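Local atomic coordinates of purine nucleoside phosphorylase (Bacillus licheniformis, PDB entry 6DZD), a protein that probably catalyses the phosphorolysis of adenosine, inosine and S-methyl-5'-thioadenosine, and probably also deaminates adenosine. Residues A[4-8]-A[181-185]; A[77-82]-A[98-104]; A[82-88]-A[109-114]. All blocks are in the same frame, centred on the assembly; numbering follows the deposited sequence.

Overall arrangement
Interaction 1 is a buried, apolar contact that joins the two six-stranded sheets: the start of edge strand 7-10 meets the end of strand 179-182. Interaction 2 includes strand 80-82, the other outermost strand of the sheet that holds 7-10. It is partly buried and mixed, with apolar and aromatic packing, a backbone hydrogen bond and a salt bridge. Interaction 3, also partly buried, rests on a network of backbone and carboxylate hydrogen bonds. Interactions 2 and 3 touch through V81 and L110 and share F82, which bonds to 98-104 through its N and to 109-114 through its O. Across the chain's centre from interaction 1, interaction 3 holds D114, which is hydrogen-bonded to H149 beside a Cys-His cluster that may be the active site.

Interaction 1 (A[4-8]-A[181-185]); sequences YNPFR and VIGPA
Y4 to F7 form a beta turn closed by F7 N to Y4 O at 2.7 Å. N5 (phi/psi -52/134) precedes a cis peptide bond, and P6 follows at -85/12, the geometry of a type VI turn, for which proline is suited because it adopts the cis form readily. P6 and F7 point toward 181-185; P6 CA is 7.9 Å from V181 CA and F7 CA 8.5 Å from G183 CA. The P6 ring touches V181, CG to CG1 at 4.1 Å. The contact thereby joins the two six-stranded sheets, edge strand 7-10 meeting the end of strand 179-182. F7 is the main wedge: in rotamer m (chi2 89°) its CZ lies 3.8 Å from V181 CG1, while CE1 lies 3.9 Å from G183 CA and 4.0 Å from P184 CD. V181, rotamer t, is a compact branched side chain whose CG1 touches both rings. G183 suits its site because a CB would run into P184 CD (2.8 Å). L15 and I17 of strand 14-17 also pack on F7.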
ATOM      1  N   TYR A   4     -15.446  -7.326  -0.857  1.00 41.14           N
ATOM      2  CA  TYR A   4     -14.176  -6.832  -1.362  1.00 38.15           C
ATOM      3  C   TYR A   4     -14.231  -5.355  -1.688  1.00 36.44           C
ATOM      4  O   TYR A   4     -13.175  -4.761  -1.937  1.00 34.14           O
ATOM      5  CB  TYR A   4     -13.766  -7.583  -2.621  1.00 38.38           C
ATOM      6  CG  TYR A   4     -13.688  -9.074  -2.448  1.00 40.43           C
ATOM      7  CD1 TYR A   4     -13.129  -9.637  -1.315  1.00 40.48           C
ATOM      8  CD2 TYR A   4     -14.165  -9.918  -3.433  1.00 42.75           C
ATOM      9  CE1 TYR A   4     -13.055 -10.999  -1.174  1.00 42.69           C
ATOM     10  CE2 TYR A   4     -14.095 -11.263  -3.302  1.00 44.99           C
ATOM     11  CZ  TYR A   4     -13.542 -11.806  -2.177  1.00 44.92           C
ATOM     12  OH  TYR A   4     -13.489 -13.176  -2.071  1.00 47.55           O
ATOM     13  N   ASN A   5     -15.430  -4.768  -1.690  1.00 37.90           N
ATOM     14  CA  ASN A   5     -15.602  -3.391  -2.113  1.00 36.85           C
ATOM     15  C   ASN A   5     -14.635  -2.496  -1.361  1.00 34.51           C
ATOM     16  O   ASN A   5     -14.542  -2.596  -0.137  1.00 34.71           O
ATOM     17  CB  ASN A   5     -17.029  -2.921  -1.857  1.00 39.18           C
ATOM     18  CG  ASN A   5     -17.522  -2.002  -2.944  1.00 39.57           C
ATOM     19  OD1 ASN A   5     -17.915  -0.852  -2.688  1.00 39.53           O
ATOM     20  ND2 ASN A   5     -17.490  -2.501  -4.187  1.00 40.29           N
ATOM     21  N   PRO A   6     -13.932  -1.585  -2.036  1.00 32.73           N
ATOM     22  CA  PRO A   6     -13.996  -1.125  -3.428  1.00 32.57           C
ATOM     23  C   PRO A   6     -13.211  -1.968  -4.445  1.00 32.04           C
ATOM     24  O   PRO A   6     -13.015  -1.533  -5.585  1.00 31.80           O
ATOM     25  CB  PRO A   6     -13.399   0.273  -3.336  1.00 31.05           C
ATOM     26  CG  PRO A   6     -12.456   0.207  -2.125  1.00 29.91           C
ATOM     27  CD  PRO A   6     -12.727  -1.069  -1.373  1.00 30.90           C
ATOM     28  N   PHE A   7     -12.760  -3.144  -4.040  1.00 32.14           N
ATOM     29  CA  PHE A   7     -12.020  -4.026  -4.922  1.00 31.97           C
ATOM     30  C   PHE A   7     -12.946  -5.058  -5.556  1.00 34.55           C
ATOM     31  O   PHE A   7     -14.011  -5.385  -5.035  1.00 36.53           O
ATOM     32  CB  PHE A   7     -10.891  -4.734  -4.149  1.00 31.00           C
ATOM     33  CG  PHE A   7      -9.835  -3.799  -3.614  1.00 29.06           C
ATOM     34  CD1 PHE A   7      -9.962  -3.229  -2.356  1.00 28.94           C
ATOM     35  CD2 PHE A   7      -8.728  -3.469  -4.378  1.00 27.80           C
ATOM     36  CE1 PHE A   7      -8.985  -2.344  -1.859  1.00 27.75           C
ATOM     37  CE2 PHE A   7      -7.758  -2.589  -3.888  1.00 26.60           C
ATOM     38  CZ  PHE A   7      -7.891  -2.030  -2.625  1.00 26.66           C
ATOM     39  N   ARG A   8     -12.511  -5.577  -6.697  1.00 34.90           N
ATOM     40  CA  ARG A   8     -13.171  -6.692  -7.360  1.00 37.72           C
ATOM     41  C   ARG A   8     -12.141  -7.797  -7.540  1.00 37.50           C
ATOM     42  O   ARG A   8     -10.997  -7.525  -7.913  1.00 35.55           O
ATOM     43  CB  ARG A   8     -13.763  -6.297  -8.708  1.00 39.34           C
ATOM     44  CG  ARG A   8     -14.675  -7.358  -9.290  1.00 43.15           C
ATOM     45  CD  ARG A   8     -15.178  -6.995 -10.685  1.00 45.27           C
ATOM     46  NE  ARG A   8     -14.146  -7.146 -11.713  1.00 44.44           N
ATOM     47  CZ  ARG A   8     -13.323  -6.173 -12.098  1.00 41.93           C
ATOM     48  NH1 ARG A   8     -13.410  -4.968 -11.539  1.00 40.01           N
ATOM     49  NH2 ARG A   8     -12.413  -6.400 -13.042  1.00 41.66           N
ATOM     50  N   VAL A 181      -8.000   5.370  -1.718  1.00 18.32           N
ATOM     51  CA  VAL A 181      -8.447   4.053  -1.305  1.00 18.71           C
ATOM     52  C   VAL A 181      -7.436   3.487  -0.311  1.00 18.20           C
ATOM     53  O   VAL A 181      -6.221   3.629  -0.497  1.00 16.98           O
ATOM     54  CB  VAL A 181      -8.637   3.108  -2.512  1.00 18.74           C
ATOM     55  CG1 VAL A 181      -8.639   1.621  -2.064  1.00 18.87           C
ATOM     56  CG2 VAL A 181      -9.921   3.462  -3.291  1.00 19.72           C
ATOM     57  N   ILE A 182      -7.946   2.887   0.769  1.00 18.38           N
ATOM     58  CA  ILE A 182      -7.142   2.171   1.761  1.00 18.23           C
ATOM     59  C   ILE A 182      -7.412   0.677   1.586  1.00 18.25           C
ATOM     60  O   ILE A 182      -8.563   0.228   1.674  1.00 19.13           O
ATOM     61  CB  ILE A 182      -7.451   2.646   3.194  1.00 19.60           C
ATOM     62  CG1 ILE A 182      -7.052   4.112   3.358  1.00 19.69           C
ATOM     63  CG2 ILE A 182      -6.729   1.811   4.216  1.00 18.96           C
ATOM     64  CD1 ILE A 182      -7.407   4.721   4.706  1.00 21.37           C
ATOM     65  N   GLY A 183      -6.350  -0.089   1.319  1.00 19.21           N
ATOM     66  CA  GLY A 183      -6.460  -1.478   0.934  1.00 19.21           C
ATOM     67  C   GLY A 183      -6.391  -2.445   2.101  1.00 19.20           C
ATOM     68  O   GLY A 183      -6.425  -2.053   3.276  1.00 19.29           O
ATOM     69  N   PRO A 184      -6.295  -3.738   1.787  1.00 18.49           N
ATOM     70  CA  PRO A 184      -6.177  -4.757   2.837  1.00 18.28           C
ATOM     71  C   PRO A 184      -4.936  -4.538   3.687  1.00 17.75           C
ATOM     72  O   PRO A 184      -3.825  -4.385   3.175  1.00 17.72           O
ATOM     73  CB  PRO A 184      -6.097  -6.074   2.054  1.00 19.28           C
ATOM     74  CG  PRO A 184      -6.759  -5.789   0.788  1.00 19.68           C
ATOM     75  CD  PRO A 184      -6.451  -4.344   0.458  1.00 19.09           C
ATOM     76  N   ALA A 185      -5.161  -4.461   4.993  1.00 17.53           N
ATOM     77  CA  ALA A 185      -4.112  -4.372   5.985  1.00 17.12           C
ATOM     78  C   ALA A 185      -4.627  -5.044   7.252  1.00 17.13           C
ATOM     79  O   ALA A 185      -5.810  -5.411   7.349  1.00 17.43           O
ATOM     80  CB  ALA A 185      -3.705  -2.922   6.227  1.00 17.14           C
TER

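Interaction 2 (A[77-82]-A[98-104]); sequences LHDWVF and DRASGAF
F104 (rotamer m) presents one ring face to L77, whose CD2 sits 4.0 Å from the ring centroid in a CH-pi contact, and turns its edge to the face of H78, centroids 5.0 Å apart and planes at 53°. L77 and H78 form a short 3-10 segment leading into strand 80-82. D98 to S101 make a type II turn (R99 -53/145, A100 65/9), closed by S101 N to D98 O at 3.1 Å. From there 100-102 runs parallel to edge strand 80-82, V81 nearest S101 and F82 nearest G102, joined to it by F82 N to S101 O at 2.9 Å. G102, at phi 77, suits its place because a CB would come 3.0 Å from F82 CB, a clash. Small A103 fits against L77 (L77 CG to A103 CB 4.2 Å). R99 NE meets D79 OD1 at 2.7 Å, and R99 also pairs with D96. The R99-D79 salt bridge and the H78-F104 pair thus lie toward solvent, while L77, V81, F82 and A103 make the buried part.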
ATOM      1  N   LEU A  77       6.874  -5.600 -17.547  1.00 26.30           N
ATOM      2  CA  LEU A  77       7.544  -5.382 -16.272  1.00 24.49           C
ATOM      3  C   LEU A  77       8.641  -4.329 -16.372  1.00 25.23           C
ATOM      4  O   LEU A  77       9.046  -3.768 -15.347  1.00 23.90           O
ATOM      5  CB  LEU A  77       8.133  -6.705 -15.777  1.00 24.74           C
ATOM      6  CG  LEU A  77       8.432  -6.827 -14.283  1.00 23.90           C
ATOM      7  CD1 LEU A  77       7.184  -6.529 -13.475  1.00 22.58           C
ATOM      8  CD2 LEU A  77       8.990  -8.195 -13.945  1.00 24.75           C
ATOM      9  N   HIS A  78       9.103  -4.027 -17.586  1.00 27.55           N
ATOM     10  CA  HIS A  78      10.087  -2.970 -17.791  1.00 28.65           C
ATOM     11  C   HIS A  78       9.547  -1.593 -17.449  1.00 27.94           C
ATOM     12  O   HIS A  78      10.334  -0.692 -17.147  1.00 28.10           O
ATOM     13  CB  HIS A  78      10.579  -2.989 -19.243  1.00 31.64           C
ATOM     14  CG  HIS A  78      11.421  -4.181 -19.567  1.00 32.70           C
ATOM     15  ND1 HIS A  78      10.883  -5.430 -19.799  1.00 32.66           N
ATOM     16  CD2 HIS A  78      12.765  -4.327 -19.657  1.00 33.90           C
ATOM     17  CE1 HIS A  78      11.858  -6.290 -20.035  1.00 33.75           C
ATOM     18  NE2 HIS A  78      13.010  -5.645 -19.960  1.00 34.55           N
ATOM     19  N   ASP A  79       8.230  -1.408 -17.499  1.00 27.30           N
ATOM     20  CA  ASP A  79       7.609  -0.127 -17.196  1.00 26.75           C
ATOM     21  C   ASP A  79       7.093  -0.064 -15.756  1.00 24.16           C
ATOM     22  O   ASP A  79       6.248   0.785 -15.437  1.00 23.51           O
ATOM     23  CB  ASP A  79       6.484   0.163 -18.188  1.00 28.08           C
ATOM     24  CG  ASP A  79       6.940   0.068 -19.636  1.00 30.97           C
ATOM     25  OD1 ASP A  79       8.020   0.611 -19.976  1.00 32.29           O
ATOM     26  OD2 ASP A  79       6.206  -0.565 -20.434  1.00 32.09           O
ATOM     27  N   TRP A  80       7.590  -0.937 -14.882  1.00 24.59           N
ATOM     28  CA  TRP A  80       7.228  -0.929 -13.477  1.00 22.60           C
ATOM     29  C   TRP A  80       8.354  -0.319 -12.634  1.00 22.45           C
ATOM     30  O   TRP A  80       9.532  -0.351 -13.010  1.00 23.56           O
ATOM     31  CB  TRP A  80       6.919  -2.347 -12.992  1.00 22.28           C
ATOM     32  CG  TRP A  80       5.657  -2.901 -13.536  1.00 22.30           C
ATOM     33  CD1 TRP A  80       5.354  -3.110 -14.854  1.00 23.49           C
ATOM     34  CD2 TRP A  80       4.510  -3.321 -12.786  1.00 21.53           C
ATOM     35  NE1 TRP A  80       4.089  -3.628 -14.967  1.00 23.36           N
ATOM     36  CE2 TRP A  80       3.547  -3.768 -13.714  1.00 22.19           C
ATOM     37  CE3 TRP A  80       4.203  -3.363 -11.423  1.00 20.72           C
ATOM     38  CZ2 TRP A  80       2.295  -4.249 -13.322  1.00 21.97           C
ATOM     39  CZ3 TRP A  80       2.954  -3.848 -11.034  1.00 20.62           C
ATOM     40  CH2 TRP A  80       2.020  -4.287 -11.985  1.00 21.33           C
ATOM     41  N   VAL A  81       7.976   0.245 -11.481  1.00 21.54           N
ATOM     42  CA  VAL A  81       8.922   0.879 -10.568  1.00 21.51           C
ATOM     43  C   VAL A  81       8.638   0.422  -9.142  1.00 20.35           C
ATOM     44  O   VAL A  81       7.502   0.532  -8.666  1.00 19.28           O
ATOM     45  CB  VAL A  81       8.859   2.414 -10.650  1.00 21.69           C
ATOM     46  CG1 VAL A  81       9.848   3.002  -9.694  1.00 21.93           C
ATOM     47  CG2 VAL A  81       9.116   2.882 -12.078  1.00 23.03           C
ATOM     48  N   PHE A  82       9.688  -0.032  -8.450  1.00 20.08           N
ATOM     49  CA  PHE A  82       9.605  -0.598  -7.111  1.00 20.00           C
ATOM     50  C   PHE A  82      10.457   0.218  -6.145  1.00 20.97           C
ATOM     51  O   PHE A  82      11.332   0.985  -6.556  1.00 21.89           O
ATOM     52  CB  PHE A  82      10.046  -2.083  -7.122  1.00 20.83           C
ATOM     53  CG  PHE A  82       9.019  -3.018  -7.713  1.00 20.14           C
ATOM     54  CD1 PHE A  82       8.702  -2.958  -9.068  1.00 20.16           C
ATOM     55  CD2 PHE A  82       8.373  -3.948  -6.930  1.00 19.78           C
ATOM     56  CE1 PHE A  82       7.746  -3.808  -9.619  1.00 20.03           C
ATOM     57  CE2 PHE A  82       7.425  -4.802  -7.481  1.00 19.64           C
ATOM     58  CZ  PHE A  82       7.115  -4.734  -8.823  1.00 19.87           C
ATOM     59  N   ASP A  98      13.047   6.617 -14.310  1.00 28.31           N
ATOM     60  CA  ASP A  98      12.950   5.636 -13.237  1.00 26.18           C
ATOM     61  C   ASP A  98      12.451   4.293 -13.708  1.00 25.85           C
ATOM     62  O   ASP A  98      12.348   3.378 -12.885  1.00 24.27           O
ATOM     63  CB  ASP A  98      11.993   6.092 -12.135  1.00 24.10           C
ATOM     64  CG  ASP A  98      12.506   7.270 -11.363  1.00 24.11           C
ATOM     65  OD1 ASP A  98      13.703   7.285 -11.006  1.00 24.75           O
ATOM     66  OD2 ASP A  98      11.690   8.180 -11.124  1.00 23.61           O
ATOM     67  N   ARG A  99      12.078   4.175 -14.978  1.00 27.39           N
ATOM     68  CA  ARG A  99      11.467   2.951 -15.474  1.00 27.21           C
ATOM     69  C   ARG A  99      12.329   1.750 -15.131  1.00 26.94           C
ATOM     70  O   ARG A  99      13.561   1.842 -15.072  1.00 27.93           O
ATOM     71  CB  ARG A  99      11.280   3.030 -16.979  1.00 29.59           C
ATOM     72  CG  ARG A  99       9.855   3.081 -17.422  1.00 29.39           C
ATOM     73  CD  ARG A  99       9.799   3.283 -18.930  1.00 32.21           C
ATOM     74  NE  ARG A  99       8.419   3.187 -19.344  1.00 32.14           N
ATOM     75  CZ  ARG A  99       7.580   4.207 -19.309  1.00 32.05           C
ATOM     76  NH1 ARG A  99       8.009   5.391 -18.900  1.00 32.01           N
ATOM     77  NH2 ARG A  99       6.321   4.038 -19.673  1.00 32.12           N
ATOM     78  N   ALA A 100      11.660   0.637 -14.842  1.00 25.65           N
ATOM     79  CA  ALA A 100      12.256  -0.670 -14.571  1.00 25.38           C
ATOM     80  C   ALA A 100      13.112  -0.697 -13.302  1.00 24.92           C
ATOM     81  O   ALA A 100      13.716  -1.734 -12.999  1.00 25.38           O
ATOM     82  CB  ALA A 100      13.084  -1.168 -15.767  1.00 27.77           C
ATOM     83  N   SER A 101      13.099   0.361 -12.491  1.00 23.99           N
ATOM     84  CA  SER A 101      13.944   0.400 -11.303  1.00 24.28           C
ATOM     85  C   SER A 101      13.356  -0.515 -10.236  1.00 23.71           C
ATOM     86  O   SER A 101      12.217  -0.315  -9.789  1.00 22.49           O
ATOM     87  CB  SER A 101      14.066   1.827 -10.759  1.00 24.19           C
ATOM     88  OG  SER A 101      14.669   2.734 -11.674  1.00 25.09           O
ATOM     89  N   GLY A 102      14.143  -1.493  -9.800  1.00 22.82           N
ATOM     90  CA  GLY A 102      13.667  -2.455  -8.829  1.00 21.98           C
ATOM     91  C   GLY A 102      12.760  -3.544  -9.359  1.00 21.51           C
ATOM     92  O   GLY A 102      12.398  -4.439  -8.590  1.00 20.99           O
ATOM     93  N   ALA A 103      12.428  -3.532 -10.656  1.00 21.74           N
ATOM     94  CA  ALA A 103      11.449  -4.474 -11.197  1.00 21.46           C
ATOM     95  C   ALA A 103      12.038  -5.874 -11.317  1.00 22.39           C
ATOM     96  O   ALA A 103      11.339  -6.863 -11.076  1.00 22.03           O
ATOM     97  CB  ALA A 103      10.929  -3.986 -12.551  1.00 21.95           C
ATOM     98  N   PHE A 104      13.317  -5.983 -11.694  1.00 21.88           N
ATOM     99  CA  PHE A 104      13.982  -7.281 -11.795  1.00 22.59           C
ATOM    100  C   PHE A 104      15.047  -7.514 -10.734  1.00 22.56           C
ATOM    101  O   PHE A 104      15.436  -8.662 -10.504  1.00 23.10           O
ATOM    102  CB  PHE A 104      14.618  -7.447 -13.184  1.00 24.86           C
ATOM    103  CG  PHE A 104      13.621  -7.385 -14.301  1.00 25.47           C
ATOM    104  CD1 PHE A 104      13.266  -6.172 -14.866  1.00 25.96           C
ATOM    105  CD2 PHE A 104      13.009  -8.537 -14.756  1.00 25.66           C
ATOM    106  CE1 PHE A 104      12.339  -6.116 -15.890  1.00 26.76           C
ATOM    107  CE2 PHE A 104      12.086  -8.488 -15.771  1.00 26.44           C
ATOM    108  CZ  PHE A 104      11.749  -7.275 -16.341  1.00 27.02           C
TER

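Interaction 3 (A[82-88]-A[109-114]); sequences FADQTHE and ALKATD
Two loops run in the same direction and are joined by a single parallel beta bridge, A83 with L110 (CA atoms 4.3 Å apart): L110 N gives to F82 O at 2.8 Å and D84 N to L110 O at 2.7 Å. Loop 109-114 ends at D114, whose OD2 bonds to H149 ND1, in a Cys-His cluster with C132 and H87 that may be the active site of this family. Beyond the bridge, T113 N donates to D84 O at 2.9 Å. D84 takes chi1 159° (t), which brings OD2 to 2.7 Å from A112 N; OD1 bonds to the Y106 hydroxyl. A112 and H87 both adopt positive phi (53/46 and 56/36), which turns the backbone at each. Small A83 leaves space for T113, whose O lies 3.2 Å from A83 CB, and A109 CB packs beside D84 N. Q85 is extended from chi1 m, and its OE1 accepts from C128 N. D114, in rotamer m with chi2 83°, faces the backbone NH groups of T86, H87 and E88: OD2 accepts H87 N at 3.0 Å, and OD1 receives weak bonds from T86 N at 3.4 Å and E88 N at 3.3 Å. An aspartate suits this place, its short carboxylate serving both these NH groups and the histidine. T86, in rotamer p, donates OG1 to E88 OE2 at a very short 2.4 Å.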
ATOM      1  N   PHE A  82       9.688  -0.032  -8.450  1.00 20.08           N
ATOM      2  CA  PHE A  82       9.605  -0.598  -7.111  1.00 20.00           C
ATOM      3  C   PHE A  82      10.457   0.218  -6.145  1.00 20.97           C
ATOM      4  O   PHE A  82      11.332   0.985  -6.556  1.00 21.89           O
ATOM      5  CB  PHE A  82      10.046  -2.083  -7.122  1.00 20.83           C
ATOM      6  CG  PHE A  82       9.019  -3.018  -7.713  1.00 20.14           C
ATOM      7  CD1 PHE A  82       8.702  -2.958  -9.068  1.00 20.16           C
ATOM      8  CD2 PHE A  82       8.373  -3.948  -6.930  1.00 19.78           C
ATOM      9  CE1 PHE A  82       7.746  -3.808  -9.619  1.00 20.03           C
ATOM     10  CE2 PHE A  82       7.425  -4.802  -7.481  1.00 19.64           C
ATOM     11  CZ  PHE A  82       7.115  -4.734  -8.823  1.00 19.87           C
ATOM     12  N   ALA A  83      10.195   0.051  -4.846  1.00 18.38           N
ATOM     13  CA  ALA A  83      10.859   0.835  -3.811  1.00 19.71           C
ATOM     14  C   ALA A  83      11.571  -0.060  -2.810  1.00 21.26           C
ATOM     15  O   ALA A  83      11.112  -1.162  -2.493  1.00 20.72           O
ATOM     16  CB  ALA A  83       9.885   1.723  -3.042  1.00 18.72           C
ATOM     17  N   ASP A  84      12.724   0.420  -2.356  1.00 18.27           N
ATOM     18  CA  ASP A  84      13.420  -0.127  -1.199  1.00 20.13           C
ATOM     19  C   ASP A  84      12.724   0.458   0.019  1.00 20.32           C
ATOM     20  O   ASP A  84      13.019   1.577   0.438  1.00 21.03           O
ATOM     21  CB  ASP A  84      14.899   0.245  -1.262  1.00 21.49           C
ATOM     22  CG  ASP A  84      15.582   0.186   0.085  1.00 22.78           C
ATOM     23  OD1 ASP A  84      15.658  -0.921   0.666  1.00 23.16           O
ATOM     24  OD2 ASP A  84      16.029   1.254   0.551  1.00 23.02           O
ATOM     25  N   GLN A  85      11.776  -0.282   0.581  1.00 21.49           N
ATOM     26  CA  GLN A  85      10.869   0.294   1.562  1.00 19.75           C
ATOM     27  C   GLN A  85      11.486   0.229   2.953  1.00 20.31           C
ATOM     28  O   GLN A  85      11.735  -0.864   3.477  1.00 20.02           O
ATOM     29  CB  GLN A  85       9.521  -0.416   1.504  1.00 16.90           C
ATOM     30  CG  GLN A  85       8.724  -0.138   0.220  1.00 15.96           C
ATOM     31  CD  GLN A  85       7.619  -1.147  -0.003  1.00 14.67           C
ATOM     32  OE1 GLN A  85       7.489  -1.725  -1.081  1.00 14.63           O
ATOM     33  NE2 GLN A  85       6.821  -1.377   1.032  1.00 13.89           N
ATOM     34  N   THR A  86      11.722   1.403   3.553  1.00 17.57           N
ATOM     35  CA  THR A  86      12.385   1.504   4.849  1.00 17.97           C
ATOM     36  C   THR A  86      11.453   1.988   5.962  1.00 16.90           C
ATOM     37  O   THR A  86      11.929   2.419   7.009  1.00 17.41           O
ATOM     38  CB  THR A  86      13.611   2.421   4.764  1.00 19.48           C
ATOM     39  OG1 THR A  86      13.211   3.727   4.344  1.00 19.62           O
ATOM     40  CG2 THR A  86      14.641   1.871   3.796  1.00 20.64           C
ATOM     41  N   HIS A  87      10.137   1.947   5.755  1.00 20.95           N
ATOM     42  CA  HIS A  87       9.181   2.309   6.801  1.00 19.41           C
ATOM     43  C   HIS A  87       9.413   3.716   7.348  1.00 20.15           C
ATOM     44  O   HIS A  87       9.202   3.978   8.540  1.00 19.71           O
ATOM     45  CB  HIS A  87       9.204   1.278   7.927  1.00 18.72           C
ATOM     46  CG  HIS A  87       8.607  -0.035   7.527  1.00 17.75           C
ATOM     47  ND1 HIS A  87       7.395  -0.484   8.010  1.00 16.38           N
ATOM     48  CD2 HIS A  87       9.026  -0.963   6.636  1.00 18.17           C
ATOM     49  CE1 HIS A  87       7.110  -1.647   7.457  1.00 15.87           C
ATOM     50  NE2 HIS A  87       8.082  -1.959   6.617  1.00 16.88           N
ATOM     51  N   GLU A  88       9.814   4.631   6.468  1.00 17.36           N
ATOM     52  CA  GLU A  88       9.866   6.060   6.709  1.00 18.00           C
ATOM     53  C   GLU A  88       8.865   6.722   5.758  1.00 17.68           C
ATOM     54  O   GLU A  88       7.868   6.099   5.361  1.00 16.27           O
ATOM     55  CB  GLU A  88      11.298   6.549   6.503  1.00 19.90           C
ATOM     56  CG  GLU A  88      12.349   5.655   7.136  1.00 19.98           C
ATOM     57  CD  GLU A  88      13.765   5.976   6.679  1.00 21.57           C
ATOM     58  OE1 GLU A  88      14.400   6.835   7.321  1.00 21.76           O
ATOM     59  OE2 GLU A  88      14.270   5.335   5.725  1.00 22.61           O
ATOM     60  N   ALA A 109      15.796  -0.767  -6.918  1.00 22.56           N
ATOM     61  CA  ALA A 109      14.575  -0.249  -6.314  1.00 21.49           C
ATOM     62  C   ALA A 109      14.859   1.109  -5.689  1.00 21.91           C
ATOM     63  O   ALA A 109      15.978   1.377  -5.243  1.00 23.20           O
ATOM     64  CB  ALA A 109      14.047  -1.225  -5.261  1.00 21.51           C
ATOM     65  N   LEU A 110      13.850   1.983  -5.686  1.00 20.74           N
ATOM     66  CA  LEU A 110      14.049   3.351  -5.200  1.00 21.24           C
ATOM     67  C   LEU A 110      14.455   3.365  -3.716  1.00 22.47           C
ATOM     68  O   LEU A 110      13.702   2.906  -2.848  1.00 22.28           O
ATOM     69  CB  LEU A 110      12.778   4.164  -5.450  1.00 19.94           C
ATOM     70  CG  LEU A 110      12.619   4.489  -6.950  1.00 19.24           C
ATOM     71  CD1 LEU A 110      11.281   5.136  -7.286  1.00 18.00           C
ATOM     72  CD2 LEU A 110      13.738   5.371  -7.436  1.00 20.31           C
ATOM     73  N   LYS A 111      15.649   3.909  -3.431  1.00 19.91           N
ATOM     74  CA  LYS A 111      16.274   3.734  -2.120  1.00 20.51           C
ATOM     75  C   LYS A 111      15.500   4.453  -1.018  1.00 20.03           C
ATOM     76  O   LYS A 111      15.220   5.654  -1.123  1.00 19.97           O
ATOM     77  CB  LYS A 111      17.713   4.245  -2.153  1.00 21.88           C
ATOM     78  CG  LYS A 111      18.542   3.832  -0.944  1.00 22.61           C
ATOM     79  CD  LYS A 111      19.674   4.800  -0.586  1.00 23.74           C
ATOM     80  CE  LYS A 111      20.600   4.128   0.445  1.00 24.52           C
ATOM     81  NZ  LYS A 111      21.631   5.001   1.104  1.00 25.66           N
ATOM     82  N   ALA A 112      15.222   3.734   0.074  1.00 20.31           N
ATOM     83  CA  ALA A 112      14.588   4.316   1.265  1.00 20.38           C
ATOM     84  C   ALA A 112      13.293   5.050   0.922  1.00 19.58           C
ATOM     85  O   ALA A 112      13.051   6.171   1.368  1.00 19.54           O
ATOM     86  CB  ALA A 112      15.553   5.250   1.988  1.00 20.77           C
ATOM     87  N   THR A 113      12.454   4.425   0.106  1.00 21.62           N
ATOM     88  CA  THR A 113      11.257   5.081  -0.402  1.00 20.02           C
ATOM     89  C   THR A 113      10.011   4.275  -0.052  1.00 18.01           C
ATOM     90  O   THR A 113      10.013   3.039  -0.119  1.00 17.31           O
ATOM     91  CB  THR A 113      11.379   5.305  -1.903  1.00 18.98           C
ATOM     92  OG1 THR A 113      12.438   6.245  -2.137  1.00 20.08           O
ATOM     93  CG2 THR A 113      10.108   5.852  -2.466  1.00 17.04           C
ATOM     94  N   ASP A 114       8.977   4.980   0.400  1.00 20.67           N
ATOM     95  CA  ASP A 114       7.725   4.341   0.762  1.00 17.99           C
ATOM     96  C   ASP A 114       6.507   5.033   0.156  1.00 16.39           C
ATOM     97  O   ASP A 114       5.376   4.617   0.431  1.00 14.69           O
ATOM     98  CB  ASP A 114       7.603   4.271   2.288  1.00 17.81           C
ATOM     99  CG  ASP A 114       8.773   3.530   2.931  1.00 19.17           C
ATOM    100  OD1 ASP A 114       9.841   4.148   3.165  1.00 21.36           O
ATOM    101  OD2 ASP A 114       8.625   2.321   3.186  1.00 18.09           O
TER